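Local coordinates for periplasmic His/Glu/Gln/Arg/opine family-binding protein (Silicibacter pomeroyi, PDB 3I6V), which probably serves as the periplasmic solute-binding component of an amino-acid ABC transporter, and is captured here with lysine in its ligand pocket, at residues A[81-95]-A[173-186]. Numbering follows the deposited sequence.
Sequences VIDFTQNYIPPTASS and DVPLGGGVGMGLRE. With NA (sodium ion), chain C.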
ATOM      1  N   VAL A  81      -1.387   9.516  15.277  1.00 19.35           N
ATOM      2  CA  VAL A  81      -0.535  10.659  14.817  1.00 20.19           C
ATOM      3  C   VAL A  81      -0.980  11.400  13.540  1.00 19.47           C
ATOM      4  O   VAL A  81      -0.597  12.552  13.316  1.00 19.78           O
ATOM      5  CB  VAL A  81       0.895  10.233  14.620  1.00 20.98           C
ATOM      6  CG1 VAL A  81       1.575   9.898  15.990  1.00 23.46           C
ATOM      7  CG2 VAL A  81       0.936   9.029  13.641  1.00 19.86           C
ATOM      8  N   ILE A  82      -1.765  10.744  12.693  1.00 17.90           N
ATOM      9  CA  ILE A  82      -2.261  11.378  11.471  1.00 18.01           C
ATOM     10  C   ILE A  82      -3.760  11.114  11.352  1.00 17.73           C
ATOM     11  O   ILE A  82      -4.281  10.323  12.140  1.00 17.12           O
ATOM     12  CB  ILE A  82      -1.532  10.819  10.184  1.00 17.41           C
ATOM     13  CG1 ILE A  82      -1.765   9.323  10.037  1.00 18.15           C
ATOM     14  CG2 ILE A  82      -0.014  11.153  10.225  1.00 19.50           C
ATOM     15  CD1 ILE A  82      -1.380   8.756   8.624  1.00 20.87           C
ATOM     16  N   ASP A  83      -4.419  11.719  10.359  1.00 17.20           N
ATOM     17  CA  ASP A  83      -5.837  11.470  10.072  1.00 18.76           C
ATOM     18  C   ASP A  83      -6.017  10.884   8.671  1.00 19.30           C
ATOM     19  O   ASP A  83      -5.287  11.237   7.746  1.00 20.10           O
ATOM     20  CB  ASP A  83      -6.641  12.770  10.160  1.00 17.92           C
ATOM     21  CG  ASP A  83      -7.090  13.118  11.594  1.00 21.09           C
ATOM     22  OD1 ASP A  83      -6.906  12.334  12.571  1.00 22.55           O
ATOM     23  OD2 ASP A  83      -7.611  14.243  11.752  1.00 25.53           O
ATOM     24  N   PHE A  84      -6.983   9.993   8.515  1.00 19.25           N
ATOM     25  CA  PHE A  84      -7.214   9.332   7.211  1.00 19.21           C
ATOM     26  C   PHE A  84      -8.506   9.825   6.545  1.00 19.48           C
ATOM     27  O   PHE A  84      -9.468  10.166   7.243  1.00 18.72           O
ATOM     28  CB  PHE A  84      -7.329   7.822   7.401  1.00 19.14           C
ATOM     29  CG  PHE A  84      -6.024   7.135   7.714  1.00 19.07           C
ATOM     30  CD1 PHE A  84      -5.690   6.837   9.030  1.00 18.37           C
ATOM     31  CD2 PHE A  84      -5.155   6.744   6.678  1.00 21.59           C
ATOM     32  CE1 PHE A  84      -4.491   6.184   9.345  1.00 20.07           C
ATOM     33  CE2 PHE A  84      -3.952   6.071   6.963  1.00 21.17           C
ATOM     34  CZ  PHE A  84      -3.615   5.791   8.293  1.00 20.75           C
ATOM     35  N   THR A  85      -8.525   9.858   5.211  1.00 19.26           N
ATOM     36  CA  THR A  85      -9.784   9.900   4.450  1.00 19.34           C
ATOM     37  C   THR A  85     -10.486   8.570   4.640  1.00 19.34           C
ATOM     38  O   THR A  85      -9.920   7.652   5.230  1.00 19.39           O
ATOM     39  CB  THR A  85      -9.522  10.090   2.906  1.00 19.20           C
ATOM     40  OG1 THR A  85      -8.796   8.958   2.382  1.00 19.21           O
ATOM     41  CG2 THR A  85      -8.759  11.356   2.628  1.00 16.32           C
ATOM     42  N   GLN A  86     -11.697   8.437   4.099  1.00 19.60           N
ATOM     43  CA  GLN A  86     -12.310   7.143   3.909  1.00 20.32           C
ATOM     44  C   GLN A  86     -11.398   6.272   3.023  1.00 20.57           C
ATOM     45  O   GLN A  86     -10.522   6.800   2.325  1.00 19.67           O
ATOM     46  CB  GLN A  86     -13.659   7.327   3.185  1.00 21.28           C
ATOM     47  CG  GLN A  86     -13.478   7.899   1.758  1.00 21.80           C
ATOM     48  CD  GLN A  86     -14.815   8.251   1.140  1.00 24.00           C
ATOM     49  OE1 GLN A  86     -15.638   7.376   0.849  1.00 25.46           O
ATOM     50  NE2 GLN A  86     -15.044   9.526   0.975  1.00 22.84           N
ATOM     51  N   ASN A  87     -11.617   4.959   3.021  1.00 20.79           N
ATOM     52  CA  ASN A  87     -10.806   4.119   2.154  1.00 22.28           C
ATOM     53  C   ASN A  87     -11.081   4.399   0.634  1.00 22.35           C
ATOM     54  O   ASN A  87     -12.151   4.913   0.259  1.00 21.43           O
ATOM     55  CB  ASN A  87     -10.843   2.624   2.536  1.00 21.58           C
ATOM     56  CG  ASN A  87     -12.253   1.968   2.465  1.00 24.79           C
ATOM     57  OD1 ASN A  87     -13.103   2.275   1.609  1.00 26.68           O
ATOM     58  ND2 ASN A  87     -12.463   1.009   3.349  1.00 23.34           N
ATOM     59  N   TYR A  88     -10.075   4.145  -0.203  1.00 22.02           N
ATOM     60  CA  TYR A  88     -10.276   4.263  -1.637  1.00 22.16           C
ATOM     61  C   TYR A  88     -10.024   2.934  -2.352  1.00 23.24           C
ATOM     62  O   TYR A  88     -10.276   2.813  -3.556  1.00 24.84           O
ATOM     63  CB  TYR A  88      -9.510   5.429  -2.224  1.00 20.77           C
ATOM     64  CG  TYR A  88      -8.023   5.382  -1.977  1.00 22.61           C
ATOM     65  CD1 TYR A  88      -7.427   6.202  -1.005  1.00 21.67           C
ATOM     66  CD2 TYR A  88      -7.206   4.517  -2.715  1.00 22.92           C
ATOM     67  CE1 TYR A  88      -6.030   6.162  -0.769  1.00 21.44           C
ATOM     68  CE2 TYR A  88      -5.820   4.463  -2.492  1.00 22.43           C
ATOM     69  CZ  TYR A  88      -5.244   5.290  -1.545  1.00 21.83           C
ATOM     70  OH  TYR A  88      -3.891   5.211  -1.319  1.00 22.57           O
ATOM     71  N   ILE A  89      -9.552   1.946  -1.602  1.00 23.74           N
ATOM     72  CA  ILE A  89      -9.660   0.552  -1.994  1.00 25.26           C
ATOM     73  C   ILE A  89     -10.271  -0.174  -0.786  1.00 25.89           C
ATOM     74  O   ILE A  89      -9.903   0.127   0.351  1.00 24.83           O
ATOM     75  CB  ILE A  89      -8.285  -0.074  -2.345  1.00 26.36           C
ATOM     76  CG1 ILE A  89      -7.487   0.834  -3.306  1.00 27.99           C
ATOM     77  CG2 ILE A  89      -8.447  -1.542  -2.927  1.00 26.56           C
ATOM     78  CD1 ILE A  89      -6.068   0.296  -3.608  1.00 30.42           C
ATOM     79  N   PRO A  90     -11.229  -1.107  -1.030  1.00 26.44           N
ATOM     80  CA  PRO A  90     -11.785  -1.906   0.051  1.00 27.20           C
ATOM     81  C   PRO A  90     -10.700  -2.743   0.731  1.00 27.70           C
ATOM     82  O   PRO A  90      -9.646  -3.004   0.108  1.00 27.59           O
ATOM     83  CB  PRO A  90     -12.844  -2.815  -0.653  1.00 27.37           C
ATOM     84  CG  PRO A  90     -13.245  -1.981  -1.893  1.00 27.93           C
ATOM     85  CD  PRO A  90     -11.911  -1.358  -2.321  1.00 26.83           C
ATOM     86  N   PRO A  91     -10.944  -3.154   1.996  1.00 28.00           N
ATOM     87  CA  PRO A  91      -9.954  -3.971   2.694  1.00 28.33           C
ATOM     88  C   PRO A  91      -9.623  -5.181   1.833  1.00 28.55           C
ATOM     89  O   PRO A  91     -10.540  -5.822   1.301  1.00 27.68           O
ATOM     90  CB  PRO A  91     -10.683  -4.402   3.982  1.00 28.72           C
ATOM     91  CG  PRO A  91     -11.787  -3.374   4.179  1.00 29.04           C
ATOM     92  CD  PRO A  91     -12.175  -2.937   2.795  1.00 27.84           C
ATOM     93  N   THR A  92      -8.340  -5.455   1.614  1.00 28.22           N
ATOM     94  CA  THR A  92      -7.966  -6.713   0.912  1.00 28.80           C
ATOM     95  C   THR A  92      -6.995  -7.563   1.752  1.00 28.37           C
ATOM     96  O   THR A  92      -6.377  -7.069   2.691  1.00 27.73           O
ATOM     97  CB  THR A  92      -7.447  -6.474  -0.530  1.00 29.81           C
ATOM     98  OG1 THR A  92      -6.370  -5.535  -0.500  1.00 31.16           O
ATOM     99  CG2 THR A  92      -8.579  -5.919  -1.460  1.00 31.43           C
ATOM    100  N   ALA A  93      -6.860  -8.838   1.409  1.00 26.44           N
ATOM    101  CA  ALA A  93      -6.162  -9.764   2.270  1.00 25.84           C
ATOM    102  C   ALA A  93      -4.653  -9.544   2.305  1.00 25.03           C
ATOM    103  O   ALA A  93      -4.077  -8.861   1.438  1.00 23.98           O
ATOM    104  CB  ALA A  93      -6.491 -11.206   1.864  1.00 25.20           C
ATOM    105  N   SER A  94      -4.032 -10.128   3.317  1.00 23.86           N
ATOM    106  CA  SER A  94      -2.594 -10.342   3.350  1.00 24.89           C
ATOM    107  C   SER A  94      -2.350 -11.842   3.175  1.00 25.72           C
ATOM    108  O   SER A  94      -3.223 -12.667   3.534  1.00 25.45           O
ATOM    109  CB  SER A  94      -2.029  -9.859   4.667  1.00 24.76           C
ATOM    110  OG  SER A  94      -2.139  -8.450   4.766  1.00 25.53           O
ATOM    111  N   SER A  95      -1.188 -12.205   2.633  1.00 25.91           N
ATOM    112  CA  SER A  95      -0.896 -13.599   2.266  1.00 26.08           C
ATOM    113  C   SER A  95       0.563 -13.914   2.454  1.00 25.43           C
ATOM    114  O   SER A  95       1.406 -13.007   2.505  1.00 24.57           O
ATOM    115  CB  SER A  95      -1.229 -13.869   0.797  1.00 26.59           C
ATOM    116  OG  SER A  95      -2.538 -13.476   0.477  1.00 30.55           O
ATOM    117  N   ASP A 173      -5.038 -16.806   3.361  1.00 33.47           N
ATOM    118  CA  ASP A 173      -5.177 -15.361   3.447  1.00 33.58           C
ATOM    119  C   ASP A 173      -5.534 -14.893   4.882  1.00 33.01           C
ATOM    120  O   ASP A 173      -6.183 -15.618   5.631  1.00 31.28           O
ATOM    121  CB  ASP A 173      -6.272 -14.902   2.485  1.00 33.82           C
ATOM    122  CG  ASP A 173      -5.890 -15.074   0.999  1.00 37.36           C
ATOM    123  OD1 ASP A 173      -4.696 -15.334   0.671  1.00 38.01           O
ATOM    124  OD2 ASP A 173      -6.811 -14.931   0.160  1.00 39.77           O
ATOM    125  N   VAL A 174      -5.112 -13.678   5.242  1.00 32.36           N
ATOM    126  CA  VAL A 174      -5.407 -13.075   6.551  1.00 31.43           C
ATOM    127  C   VAL A 174      -5.964 -11.666   6.305  1.00 31.85           C
ATOM    128  O   VAL A 174      -5.318 -10.838   5.638  1.00 30.17           O
ATOM    129  CB  VAL A 174      -4.142 -12.988   7.447  1.00 31.19           C
ATOM    130  CG1 VAL A 174      -4.473 -12.425   8.847  1.00 31.59           C
ATOM    131  CG2 VAL A 174      -3.432 -14.344   7.559  1.00 32.27           C
ATOM    132  N   PRO A 175      -7.162 -11.362   6.845  1.00 31.99           N
ATOM    133  CA  PRO A 175      -7.663  -9.985   6.658  1.00 32.04           C
ATOM    134  C   PRO A 175      -6.969  -9.034   7.636  1.00 31.58           C
ATOM    135  O   PRO A 175      -6.918  -9.318   8.830  1.00 31.76           O
ATOM    136  CB  PRO A 175      -9.174 -10.103   6.960  1.00 32.88           C
ATOM    137  CG  PRO A 175      -9.456 -11.608   7.078  1.00 33.46           C
ATOM    138  CD  PRO A 175      -8.136 -12.205   7.557  1.00 32.82           C
ATOM    139  N   LEU A 176      -6.401  -7.926   7.153  1.00 30.61           N
ATOM    140  CA  LEU A 176      -5.738  -6.982   8.056  1.00 30.00           C
ATOM    141  C   LEU A 176      -6.027  -5.581   7.624  1.00 30.12           C
ATOM    142  O   LEU A 176      -5.903  -5.278   6.424  1.00 29.30           O
ATOM    143  CB  LEU A 176      -4.201  -7.198   8.063  1.00 29.34           C
ATOM    144  CG  LEU A 176      -3.581  -8.351   8.817  1.00 27.12           C
ATOM    145  CD1 LEU A 176      -2.032  -8.382   8.607  1.00 22.61           C
ATOM    146  CD2 LEU A 176      -3.921  -8.271  10.345  1.00 24.93           C
ATOM    147  N   GLY A 177      -6.431  -4.720   8.579  1.00 29.38           N
ATOM    148  CA  GLY A 177      -6.456  -3.274   8.336  1.00 27.78           C
ATOM    149  C   GLY A 177      -7.758  -2.785   7.725  1.00 28.62           C
ATOM    150  O   GLY A 177      -8.585  -3.589   7.290  1.00 27.96           O
ATOM    151  N   GLY A 178      -7.930  -1.463   7.674  1.00 28.06           N
ATOM    152  CA  GLY A 178      -9.208  -0.869   7.317  1.00 27.28           C
ATOM    153  C   GLY A 178      -9.413  -0.461   5.860  1.00 26.43           C
ATOM    154  O   GLY A 178     -10.247   0.388   5.573  1.00 26.47           O
ATOM    155  N   GLY A 179      -8.687  -1.063   4.933  1.00 25.03           N
ATOM    156  CA  GLY A 179      -8.734  -0.551   3.574  1.00 23.27           C
ATOM    157  C   GLY A 179      -7.674   0.543   3.467  1.00 22.75           C
ATOM    158  O   GLY A 179      -7.288   1.136   4.467  1.00 21.28           O
ATOM    159  N   VAL A 180      -7.191   0.796   2.253  1.00 21.98           N
ATOM    160  CA  VAL A 180      -6.198   1.833   2.015  1.00 20.93           C
ATOM    161  C   VAL A 180      -6.892   3.223   1.973  1.00 20.38           C
ATOM    162  O   VAL A 180      -7.955   3.394   1.359  1.00 20.81           O
ATOM    163  CB  VAL A 180      -5.424   1.517   0.701  1.00 22.13           C
ATOM    164  CG1 VAL A 180      -4.421   2.570   0.425  1.00 24.14           C
ATOM    165  CG2 VAL A 180      -4.678   0.170   0.855  1.00 21.44           C
ATOM    166  N   GLY A 181      -6.296   4.209   2.628  1.00 19.61           N
ATOM    167  CA  GLY A 181      -6.850   5.566   2.637  1.00 19.37           C
ATOM    168  C   GLY A 181      -5.715   6.544   2.569  1.00 19.55           C
ATOM    169  O   GLY A 181      -4.549   6.156   2.747  1.00 20.15           O
ATOM    170  N   MET A 182      -6.029   7.805   2.288  1.00 19.52           N
ATOM    171  CA  MET A 182      -4.982   8.844   2.246  1.00 19.84           C
ATOM    172  C   MET A 182      -4.766   9.346   3.639  1.00 19.88           C
ATOM    173  O   MET A 182      -5.749   9.558   4.401  1.00 19.19           O
ATOM    174  CB  MET A 182      -5.399  10.065   1.376  1.00 19.23           C
ATOM    175  CG  MET A 182      -5.623   9.783  -0.125  1.00 23.29           C
ATOM    176  SD  MET A 182      -6.246  11.201  -1.140  1.00 18.09           S
ATOM    177  CE  MET A 182      -5.119  12.421  -0.473  1.00 18.29           C
ATOM    178  N   GLY A 183      -3.508   9.600   3.960  1.00 18.91           N
ATOM    179  CA  GLY A 183      -3.142  10.150   5.252  1.00 19.03           C
ATOM    180  C   GLY A 183      -2.848  11.636   5.111  1.00 19.83           C
ATOM    181  O   GLY A 183      -2.288  12.075   4.109  1.00 19.16           O
ATOM    182  N   LEU A 184      -3.260  12.424   6.098  1.00 19.38           N
ATOM    183  CA  LEU A 184      -2.956  13.855   6.149  1.00 19.50           C
ATOM    184  C   LEU A 184      -2.654  14.268   7.573  1.00 19.46           C
ATOM    185  O   LEU A 184      -3.006  13.544   8.511  1.00 18.96           O
ATOM    186  CB  LEU A 184      -4.153  14.696   5.686  1.00 19.37           C
ATOM    187  CG  LEU A 184      -4.539  14.516   4.213  1.00 20.94           C
ATOM    188  CD1 LEU A 184      -5.659  13.481   4.123  1.00 17.44           C
ATOM    189  CD2 LEU A 184      -5.001  15.864   3.674  1.00 20.74           C
ATOM    190  N   ARG A 185      -2.082  15.461   7.744  1.00 18.59           N
ATOM    191  CA  ARG A 185      -1.811  15.947   9.097  1.00 19.06           C
ATOM    192  C   ARG A 185      -3.148  16.153   9.806  1.00 19.15           C
ATOM    193  O   ARG A 185      -4.159  16.476   9.160  1.00 17.81           O
ATOM    194  CB  ARG A 185      -1.033  17.277   9.106  1.00 19.66           C
ATOM    195  CG  ARG A 185       0.488  17.165   8.717  1.00 19.46           C
ATOM    196  CD  ARG A 185       1.138  18.596   8.691  1.00 20.95           C
ATOM    197  NE  ARG A 185       0.628  19.387   7.547  1.00 20.56           N
ATOM    198  CZ  ARG A 185       1.053  19.231   6.288  1.00 22.24           C
ATOM    199  NH1 ARG A 185       2.001  18.326   6.003  1.00 20.64           N
ATOM    200  NH2 ARG A 185       0.527  19.964   5.311  1.00 20.97           N
ATOM    201  N   GLU A 186      -3.144  15.984  11.126  1.00 19.19           N
ATOM    202  CA  GLU A 186      -4.383  16.169  11.914  1.00 20.30           C
ATOM    203  C   GLU A 186      -4.883  17.614  11.940  1.00 21.00           C
ATOM    204  O   GLU A 186      -6.039  17.852  12.273  1.00 18.59           O
ATOM    205  CB  GLU A 186      -4.192  15.640  13.343  1.00 20.71           C
ATOM    206  CG  GLU A 186      -3.896  14.119  13.307  1.00 18.37           C
ATOM    207  CD  GLU A 186      -3.547  13.520  14.669  1.00 21.08           C
ATOM    208  OE1 GLU A 186      -2.900  14.179  15.522  1.00 20.72           O
ATOM    209  OE2 GLU A 186      -3.908  12.354  14.862  1.00 20.39           O
TER
HETATM  210 NA    NA C 279      -5.656  10.927  14.069  1.00 17.71          NA
HETATM  211  O   HOH W   1      -0.628  14.970  11.995  1.00 23.35           O
HETATM  212  O   HOH W   2      -7.060  16.138   8.966  1.00 20.36           O
HETATM  213  O   HOH W   3      -8.572  17.076  10.904  1.00 21.13           O
HETATM  214  O   HOH W   4      -2.525   5.375   1.091  1.00 18.29           O
HETATM  215  O   HOH W   5      -7.254  -1.881   0.482  1.00 30.92           O
HETATM  216  O   HOH W   6      -8.143  -7.336   4.788  1.00 30.69           O
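Thr-85 OG1 is gripped twice: it accepts a hydrogen bond from the N-H of Met-182 (N to OG1 3.0 Å, 158° at the hydrogen) and donates to Gln-86 O at 2.8 Å. With chi1 at 63°, OG1 lies between the backbone N and carbonyl carbon, within reach of both partners, while CG2 packs on Met-182 CB. A valine here would probably leave the Met-182 amide without its acceptor where the chain begins to turn, at Gln-86. Before that corner, Asp-83 and Leu-184 form an antiparallel hydrogen-bonded pair; beside that pair, a sodium ion is bound by Ile-82 O, Asp-83 OD1 and Glu-186 OE2, each at 2.4 Å, with Asp-79 also a ligand. At the second corner, Val-180 O lies over one face of the Tyr-88 ring, offset toward its rim. Asn-87 ND2 reaches Gly-178 O almost straight (177°) and in its own amide plane, its OD1 being bonded to Tyr-223. Farther along, Ser-94 and Val-174 exchange backbone hydrogen bonds, and Ser-95 OG donates one to Asp-173 OD1 from above the carboxylate plane. Two connecting segments, strand-paired at each end, thus cross antiparallel between the lobes past the bound lysine, the hinge characteristic of family 3 periplasmic binding proteins.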